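Local coordinates for Rev protein (Borrelia burgdorferi, PDB 5EQZ), which is of unknown molecular function but is probably a plasmid-encoded lipoprotein of the Lyme disease spirochaete, built mainly of helices, at residues K75-K80 with V137-E142; A82-I86 with I101-A105; I96-K100 with L114-N118. All blocks are in the same frame, centred on the assembly; numbering follows the deposited sequence.

Contact 1 of 3, residues K75-K80 with V137-E142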
loop_
_atom_site.group_PDB
_atom_site.type_symbol
_atom_site.label_atom_id
_atom_site.label_comp_id
_atom_site.label_asym_id
_atom_site.label_seq_id
_atom_site.Cartn_x
_atom_site.Cartn_y
_atom_site.Cartn_z
ATOM N N LYS A 75 -2.204 4.215 2.190
ATOM C CA LYS A 75 -1.690 3.729 0.911
ATOM C C LYS A 75 -2.663 4.039 -0.219
ATOM O O LYS A 75 -2.268 4.565 -1.268
ATOM C CB LYS A 75 -1.428 2.227 0.983
ATOM C CG LYS A 75 -1.098 1.572 -0.352
ATOM C CD LYS A 75 0.298 1.959 -0.841
ATOM C CE LYS A 75 0.731 1.119 -2.041
ATOM N NZ LYS A 75 2.188 1.325 -2.322
ATOM N N LEU A 76 -3.950 3.732 -0.014
ATOM C CA LEU A 76 -4.942 3.976 -1.059
ATOM C C LEU A 76 -5.088 5.462 -1.365
ATOM O O LEU A 76 -5.294 5.843 -2.524
ATOM C CB LEU A 76 -6.290 3.386 -0.650
ATOM C CG LEU A 76 -6.375 1.862 -0.728
ATOM C CD1 LEU A 76 -7.565 1.356 0.071
ATOM C CD2 LEU A 76 -6.494 1.423 -2.179
ATOM N N ALA A 77 -5.012 6.322 -0.346
ATOM C CA ALA A 77 -5.113 7.755 -0.615
ATOM C C ALA A 77 -3.894 8.245 -1.387
ATOM O O ALA A 77 -4.013 9.071 -2.309
ATOM C CB ALA A 77 -5.271 8.531 0.691
ATOM N N ALA A 78 -2.713 7.740 -1.026
ATOM C CA ALA A 78 -1.492 8.122 -1.724
ATOM C C ALA A 78 -1.549 7.690 -3.182
ATOM O O ALA A 78 -1.126 8.439 -4.075
ATOM C CB ALA A 78 -0.275 7.514 -1.023
ATOM N N LEU A 79 -2.092 6.495 -3.445
ATOM C CA LEU A 79 -2.194 6.018 -4.827
ATOM C C LEU A 79 -3.113 6.914 -5.656
ATOM O O LEU A 79 -2.737 7.376 -6.744
ATOM C CB LEU A 79 -2.689 4.572 -4.843
ATOM C CG LEU A 79 -1.662 3.508 -4.476
ATOM C CD1 LEU A 79 -2.340 2.195 -4.061
ATOM C CD2 LEU A 79 -0.732 3.295 -5.671
ATOM N N LYS A 80 -4.318 7.185 -5.149
ATOM C CA LYS A 80 -5.260 8.034 -5.874
ATOM C C LYS A 80 -4.717 9.453 -6.042
ATOM O O LYS A 80 -4.956 10.098 -7.077
ATOM C CB LYS A 80 -6.609 8.038 -5.153
ATOM C CG LYS A 80 -7.261 6.670 -5.088
ATOM C CD LYS A 80 -8.482 6.656 -4.147
ATOM C CE LYS A 80 -9.015 5.242 -3.942
ATOM N NZ LYS A 80 -10.072 5.140 -2.868
ATOM N N VAL A 137 -2.912 -1.675 -8.746
ATOM C CA VAL A 137 -2.641 -1.758 -7.308
ATOM C C VAL A 137 -3.884 -1.395 -6.508
ATOM O O VAL A 137 -4.210 -2.051 -5.508
ATOM C CB VAL A 137 -1.450 -0.871 -6.898
ATOM C CG1 VAL A 137 -1.176 -1.034 -5.397
ATOM C CG2 VAL A 137 -0.198 -1.207 -7.712
ATOM N N ILE A 138 -4.587 -0.335 -6.909
ATOM C CA ILE A 138 -5.809 0.040 -6.200
ATOM C C ILE A 138 -6.824 -1.093 -6.268
ATOM O O ILE A 138 -7.447 -1.457 -5.261
ATOM C CB ILE A 138 -6.381 1.347 -6.774
ATOM C CG1 ILE A 138 -5.454 2.514 -6.445
ATOM C CG2 ILE A 138 -7.797 1.586 -6.256
ATOM C CD1 ILE A 138 -5.814 3.813 -7.184
ATOM N N LYS A 139 -7.002 -1.671 -7.458
ATOM C CA LYS A 139 -7.934 -2.785 -7.616
ATOM C C LYS A 139 -7.523 -3.973 -6.759
ATOM O O LYS A 139 -8.366 -4.603 -6.103
ATOM C CB LYS A 139 -8.013 -3.191 -9.090
ATOM C CG LYS A 139 -8.837 -4.445 -9.350
ATOM C CD LYS A 139 -8.633 -4.962 -10.768
ATOM C CE LYS A 139 -9.374 -6.272 -10.976
ATOM N NZ LYS A 139 -10.809 -6.154 -10.596
ATOM N N PHE A 140 -6.230 -4.293 -6.760
ATOM C CA PHE A 140 -5.719 -5.392 -5.950
ATOM C C PHE A 140 -6.017 -5.166 -4.472
ATOM O O PHE A 140 -6.516 -6.062 -3.784
ATOM C CB PHE A 140 -4.217 -5.532 -6.204
ATOM C CG PHE A 140 -3.572 -6.688 -5.497
ATOM C CD1 PHE A 140 -3.734 -7.981 -5.967
ATOM C CD2 PHE A 140 -2.744 -6.474 -4.404
ATOM C CE1 PHE A 140 -3.121 -9.044 -5.337
ATOM C CE2 PHE A 140 -2.126 -7.537 -3.768
ATOM C CZ PHE A 140 -2.312 -8.823 -4.239
ATOM N N LEU A 141 -5.750 -3.950 -3.979
ATOM C CA LEU A 141 -5.915 -3.653 -2.558
ATOM C C LEU A 141 -7.377 -3.581 -2.142
ATOM O O LEU A 141 -7.694 -3.824 -0.972
ATOM C CB LEU A 141 -5.218 -2.340 -2.207
ATOM C CG LEU A 141 -3.696 -2.389 -2.295
ATOM C CD1 LEU A 141 -3.074 -1.021 -2.044
ATOM C CD2 LEU A 141 -3.183 -3.426 -1.304
ATOM N N GLU A 142 -8.281 -3.241 -3.053
ATOM C CA GLU A 142 -9.683 -3.134 -2.675
ATOM C C GLU A 142 -10.448 -4.443 -2.839
ATOM O O GLU A 142 -11.636 -4.497 -2.494
ATOM C CB GLU A 142 -10.342 -2.001 -3.465
ATOM C CG GLU A 142 -9.889 -0.625 -2.980
ATOM C CD GLU A 142 -10.459 0.521 -3.800
ATOM O OE1 GLU A 142 -10.942 0.266 -4.925
ATOM O OE2 GLU A 142 -10.414 1.679 -3.324
#
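An antiparallel helix pair at the heart of this all-helical fold brings Leu-76 and Leu-79 against Val-137, Ile-138 and Leu-141. The two short helical segments run at 158° to each other with their axes 10.4 Å apart, a spacing suited to branched aliphatic side chains meeting between them. Leu-79 is central. Its CB lies 3.8 Å from CG1 of Ile-138, while its CD1 methyl reaches CG1 of Val-137 at 3.7 Å and also touches CD1 of Leu-141, the leucine crossing both side chains at about a right angle. Val-137 meets it with the branch that stands anti to its backbone N (chi1 -178°). Leu-76, one turn earlier, slides past Leu-141 in the opposite direction, and its CD2 lies 4.0 Å from CB of Leu-141; the same methyl rests on the aliphatic CG of Glu-142.

Lysines frame this apolar seam in two different ways. Lys-80 lays its CG on CD1 of Ile-138 (3.8 Å), then continues as an extended chain whose NZ forms a rather long salt bridge with Glu-142 OE2 at 3.5 Å. Both residues are exposed, so long chains with charged ends suit them: their methylenes cover the seam and their charges stay at the surface. Lys-75, by contrast, is buried. It offers CG to CD1 of Leu-141 at 3.7 Å, and a bend at chi2 (72°) helps turn the rest of the chain toward the backbone oxygens of Asn-28, Ser-30 and Val-108, three acceptors that together satisfy its ammonium group. Phe-35 of helix 32-48 packs on both Lys-75 and Leu-141, so a third helix closes over this edge of the pair formed by helices 55-88 and 122-142.

Contact 2 of 3, residues A82-I86 with I101-A105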
loop_
_atom_site.group_PDB
_atom_site.type_symbol
_atom_site.label_atom_id
_atom_site.label_comp_id
_atom_site.label_asym_id
_atom_site.label_seq_id
_atom_site.Cartn_x
_atom_site.Cartn_y
_atom_site.Cartn_z
ATOM N N ALA A 82 -1.404 10.289 -6.303
ATOM C CA ALA A 82 -0.415 10.205 -7.377
ATOM C C ALA A 82 -1.094 10.079 -8.740
ATOM O O ALA A 82 -0.659 10.699 -9.726
ATOM C CB ALA A 82 0.531 9.024 -7.129
ATOM N N LYS A 83 -2.169 9.284 -8.810
ATOM C CA LYS A 83 -2.895 9.104 -10.065
ATOM C C LYS A 83 -3.466 10.427 -10.550
ATOM O O LYS A 83 -3.309 10.803 -11.721
ATOM C CB LYS A 83 -4.024 8.088 -9.874
ATOM C CG LYS A 83 -4.987 8.005 -11.067
ATOM C CD LYS A 83 -6.225 7.184 -10.708
ATOM C CE LYS A 83 -7.209 7.156 -11.858
ATOM N NZ LYS A 83 -7.740 5.788 -12.103
ATOM N N ASN A 84 -4.130 11.153 -9.651
ATOM C CA ASN A 84 -4.728 12.429 -10.017
ATOM C C ASN A 84 -3.667 13.406 -10.516
ATOM O O ASN A 84 -3.814 14.014 -11.587
ATOM C CB ASN A 84 -5.476 12.992 -8.811
ATOM C CG ASN A 84 -6.164 14.288 -9.125
ATOM O OD1 ASN A 84 -7.177 14.308 -9.825
ATOM N ND2 ASN A 84 -5.618 15.388 -8.619
ATOM N N THR A 85 -2.587 13.568 -9.748
ATOM C CA THR A 85 -1.493 14.450 -10.147
ATOM C C THR A 85 -0.950 14.091 -11.522
ATOM O O THR A 85 -0.789 14.963 -12.379
ATOM C CB THR A 85 -0.370 14.388 -9.113
ATOM O OG1 THR A 85 -0.871 14.854 -7.853
ATOM C CG2 THR A 85 0.801 15.256 -9.552
ATOM N N ILE A 86 -0.642 12.810 -11.747
ATOM C CA ILE A 86 -0.073 12.406 -13.036
ATOM C C ILE A 86 -1.038 12.725 -14.164
ATOM O O ILE A 86 -0.643 13.254 -15.212
ATOM C CB ILE A 86 0.292 10.910 -13.017
ATOM C CG1 ILE A 86 1.481 10.652 -12.081
ATOM C CG2 ILE A 86 0.550 10.392 -14.418
ATOM C CD1 ILE A 86 1.750 9.173 -11.835
ATOM N N ILE A 101 6.185 12.662 -13.598
ATOM C CA ILE A 101 5.434 11.407 -13.695
ATOM C C ILE A 101 6.224 10.278 -13.051
ATOM O O ILE A 101 5.694 9.487 -12.259
ATOM C CB ILE A 101 5.114 11.078 -15.167
ATOM C CG1 ILE A 101 4.232 12.159 -15.786
ATOM C CG2 ILE A 101 4.448 9.685 -15.268
ATOM C CD1 ILE A 101 4.133 12.071 -17.297
ATOM N N TRP A 102 7.507 10.189 -13.391
ATOM C CA TRP A 102 8.369 9.151 -12.842
ATOM C C TRP A 102 8.421 9.220 -11.317
ATOM O O TRP A 102 8.272 8.201 -10.627
ATOM C CB TRP A 102 9.762 9.290 -13.453
ATOM C CG TRP A 102 10.769 8.415 -12.829
ATOM C CD1 TRP A 102 11.005 7.096 -13.108
ATOM C CD2 TRP A 102 11.697 8.785 -11.806
ATOM N NE1 TRP A 102 12.028 6.625 -12.319
ATOM C CE2 TRP A 102 12.470 7.641 -11.511
ATOM C CE3 TRP A 102 11.948 9.973 -11.106
ATOM C CZ2 TRP A 102 13.477 7.653 -10.541
ATOM C CZ3 TRP A 102 12.946 9.981 -10.150
ATOM C CH2 TRP A 102 13.699 8.832 -9.877
ATOM N N SER A 103 8.619 10.419 -10.767
ATOM C CA SER A 103 8.812 10.535 -9.324
ATOM C C SER A 103 7.504 10.326 -8.564
ATOM O O SER A 103 7.510 9.754 -7.466
ATOM C CB SER A 103 9.420 11.889 -8.975
ATOM O OG SER A 103 8.457 12.914 -9.096
ATOM N N GLU A 104 6.377 10.784 -9.125
ATOM C CA GLU A 104 5.081 10.564 -8.476
ATOM C C GLU A 104 4.757 9.080 -8.404
ATOM O O GLU A 104 4.238 8.586 -7.388
ATOM C CB GLU A 104 3.980 11.305 -9.236
ATOM C CG GLU A 104 3.982 12.812 -9.064
ATOM C CD GLU A 104 3.572 13.254 -7.678
ATOM O OE1 GLU A 104 4.182 14.207 -7.159
ATOM O OE2 GLU A 104 2.644 12.647 -7.098
ATOM N N ALA A 105 5.036 8.352 -9.481
ATOM C CA ALA A 105 4.833 6.911 -9.450
ATOM C C ALA A 105 5.764 6.262 -8.441
ATOM O O ALA A 105 5.340 5.396 -7.662
ATOM C CB ALA A 105 5.041 6.320 -10.845
#
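Glu-104 packs along Ile-86, Thr-85 and Ala-82 in an antiparallel helical hairpin, where helix 55-88 is followed by helix 95-107. The segment axes lie 9.6 Å apart at 173°, nearly antiparallel. Following the glutamate outward, its CB sits 3.8 Å from CG1 of Ile-86, the two side chains sliding past each other in opposite directions. At CG the chain bends (chi2 -70°) and touches CG2 of Thr-85, which also lies 3.9 Å from the carboxylate carbon CD. That bend folds the carboxylate across the threonine methyl, and OE2 comes to rest beside the backbone of Ala-82, 3.9 Å from its CA. The other oxygen, OE1, forms a salt bridge with Lys-100 one turn back on its own helix, so the charge has a partner although the flank it covers is apolar. The Thr-85 hydroxyl bonds back to the O of Ala-81, consistent with the methyl being the branch turned to the glutamate. Deeper in the interface, Ile-86 suits a buried place: helix 122-142 packs on it from another direction, while its CG2 meets CG2 of Ile-101 at 4.1 Å. The small Ala-82 allows close approach, its CB lying 3.7 Å from the backbone O of Glu-104.

Contact 3 of 3, residues I96-K100 with L114-N118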
loop_
_atom_site.group_PDB
_atom_site.type_symbol
_atom_site.label_atom_id
_atom_site.label_comp_id
_atom_site.label_asym_id
_atom_site.label_seq_id
_atom_site.Cartn_x
_atom_site.Cartn_y
_atom_site.Cartn_z
ATOM N N ILE A 96 10.665 18.258 -17.584
ATOM C CA ILE A 96 10.235 18.405 -16.192
ATOM C C ILE A 96 8.992 17.562 -15.917
ATOM O O ILE A 96 8.867 16.940 -14.851
ATOM C CB ILE A 96 9.995 19.890 -15.867
ATOM C CG1 ILE A 96 11.282 20.693 -16.071
ATOM C CG2 ILE A 96 9.501 20.057 -14.451
ATOM C CD1 ILE A 96 11.081 22.210 -16.005
ATOM N N SER A 97 8.055 17.524 -16.870
ATOM C CA SER A 97 6.833 16.741 -16.693
ATOM C C SER A 97 7.121 15.245 -16.651
ATOM O O SER A 97 6.492 14.509 -15.880
ATOM C CB SER A 97 5.844 17.064 -17.813
ATOM O OG SER A 97 5.515 18.445 -17.843
ATOM N N LYS A 98 8.055 14.771 -17.484
ATOM C CA LYS A 98 8.421 13.357 -17.480
ATOM C C LYS A 98 9.025 12.934 -16.146
ATOM O O LYS A 98 8.657 11.886 -15.588
ATOM C CB LYS A 98 9.397 13.063 -18.617
ATOM C CG LYS A 98 8.793 13.072 -20.006
ATOM C CD LYS A 98 9.930 12.810 -21.000
ATOM C CE LYS A 98 9.505 12.967 -22.422
ATOM N NZ LYS A 98 10.693 12.779 -23.307
ATOM N N ARG A 99 9.963 13.728 -15.621
ATOM C CA ARG A 99 10.537 13.398 -14.317
ATOM C C ARG A 99 9.480 13.441 -13.223
ATOM O O ARG A 99 9.526 12.641 -12.275
ATOM C CB ARG A 99 11.692 14.336 -13.974
ATOM C CG ARG A 99 12.847 14.268 -14.959
ATOM C CD ARG A 99 14.086 15.016 -14.475
ATOM N NE ARG A 99 14.043 16.440 -14.788
ATOM C CZ ARG A 99 14.715 16.990 -15.795
ATOM N NH1 ARG A 99 15.472 16.235 -16.584
ATOM N NH2 ARG A 99 14.632 18.291 -16.025
ATOM N N LYS A 100 8.499 14.339 -13.361
ATOM C CA LYS A 100 7.410 14.418 -12.388
ATOM C C LYS A 100 6.554 13.152 -12.408
ATOM O O LYS A 100 6.231 12.601 -11.351
ATOM C CB LYS A 100 6.551 15.649 -12.674
ATOM C CG LYS A 100 5.568 16.004 -11.569
ATOM C CD LYS A 100 6.251 16.108 -10.232
ATOM C CE LYS A 100 5.329 16.733 -9.207
ATOM N NZ LYS A 100 5.903 16.610 -7.839
ATOM N N LEU A 114 11.580 6.082 -17.326
ATOM C CA LEU A 114 11.726 7.471 -17.757
ATOM C C LEU A 114 12.073 7.451 -19.241
ATOM O O LEU A 114 13.179 7.074 -19.623
ATOM C CB LEU A 114 12.800 8.174 -16.936
ATOM C CG LEU A 114 13.010 9.670 -17.136
ATOM C CD1 LEU A 114 11.693 10.372 -16.954
ATOM C CD2 LEU A 114 14.013 10.150 -16.103
ATOM N N LEU A 115 11.110 7.803 -20.096
ATOM C CA LEU A 115 11.351 7.803 -21.543
ATOM C C LEU A 115 11.860 9.183 -21.940
ATOM O O LEU A 115 11.118 10.049 -22.414
ATOM C CB LEU A 115 10.092 7.418 -22.306
ATOM C CG LEU A 115 9.444 6.103 -21.875
ATOM C CD1 LEU A 115 8.147 5.877 -22.622
ATOM C CD2 LEU A 115 10.418 4.966 -22.099
ATOM N N GLY A 116 13.169 9.372 -21.751
ATOM C CA GLY A 116 13.796 10.675 -21.863
ATOM C C GLY A 116 13.985 11.210 -23.265
ATOM O O GLY A 116 14.228 12.413 -23.415
ATOM N N SER A 117 13.908 10.368 -24.293
ATOM C CA SER A 117 14.145 10.882 -25.637
ATOM C C SER A 117 12.974 11.753 -26.083
ATOM O O SER A 117 11.916 11.795 -25.455
ATOM C CB SER A 117 14.340 9.744 -26.632
ATOM O OG SER A 117 13.082 9.265 -27.066
ATOM N N ASN A 118 13.171 12.438 -27.213
ATOM C CA ASN A 118 12.185 13.375 -27.737
ATOM C C ASN A 118 11.060 12.714 -28.530
ATOM O O ASN A 118 10.221 13.442 -29.069
ATOM C CB ASN A 118 12.879 14.411 -28.634
#
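Lys-98 reaches out from helix 95-107 to Leu-114, Leu-115 and Ser-117 in the loop that leads to helix 122-142, a helix-to-loop contact built round an inverse gamma turn centred on Leu-115. The tight part belongs mostly to this one lysine. Its chain runs extended beyond CG, carrying NZ to the backbone O of Leu-115, where a 2.9 Å hydrogen bond forms in the carbonyl plane with a C=O...N angle of 150°. The backbone O of Ser-117 is also close, 2.7 Å from Lys-98 NZ, so the ammonium sits beside two carbonyl oxygens of the irregular chain. A lysine suits the place: its extended chain spans the gap to the loop, and its cationic end suits a spot rich in carbonyl oxygens. Asn-122, at the start of helix 122-142, sends weak hydrogen bonds from ND2 to the same two oxygens.

Leu-114 adds to the packed part. It swings its CG anti to the backbone N (chi1 -174°), and CD1 packs on the helix backbone, 3.7 Å from the O of Lys-98. Only its outer side is loose and open to solvent, where CD2 merely grazes exposed Arg-99, 4.4 Å from CG of that arginine. Gly-116 and Ser-117 are likewise exposed. Within the gamma turn itself, Gly-116 N makes a weak 3.1 Å hydrogen bond to the O of Leu-114.

In the fold
Contacts 1 and 2 lie in succession on helix 55-88, their centres 13 Å apart: residues 75-80 meet the last helix, residues 82-86 the helix that follows in the chain. Helix 55-88 is thus common to both, and their partners, helices 122-142 and 95-107, are neighbours in the chain. Contact 3 shares helix 95-107 with contact 2, 12 Å away between centres, and the two touch where Trp-102 CB lies 4.1 Å from Leu-114 CD1. It is 24 Å from contact 1, centre to centre. The series runs from near the centre of the chain (contact 1, about 6 Å from it) outward to contact 3, about 25 Å from it.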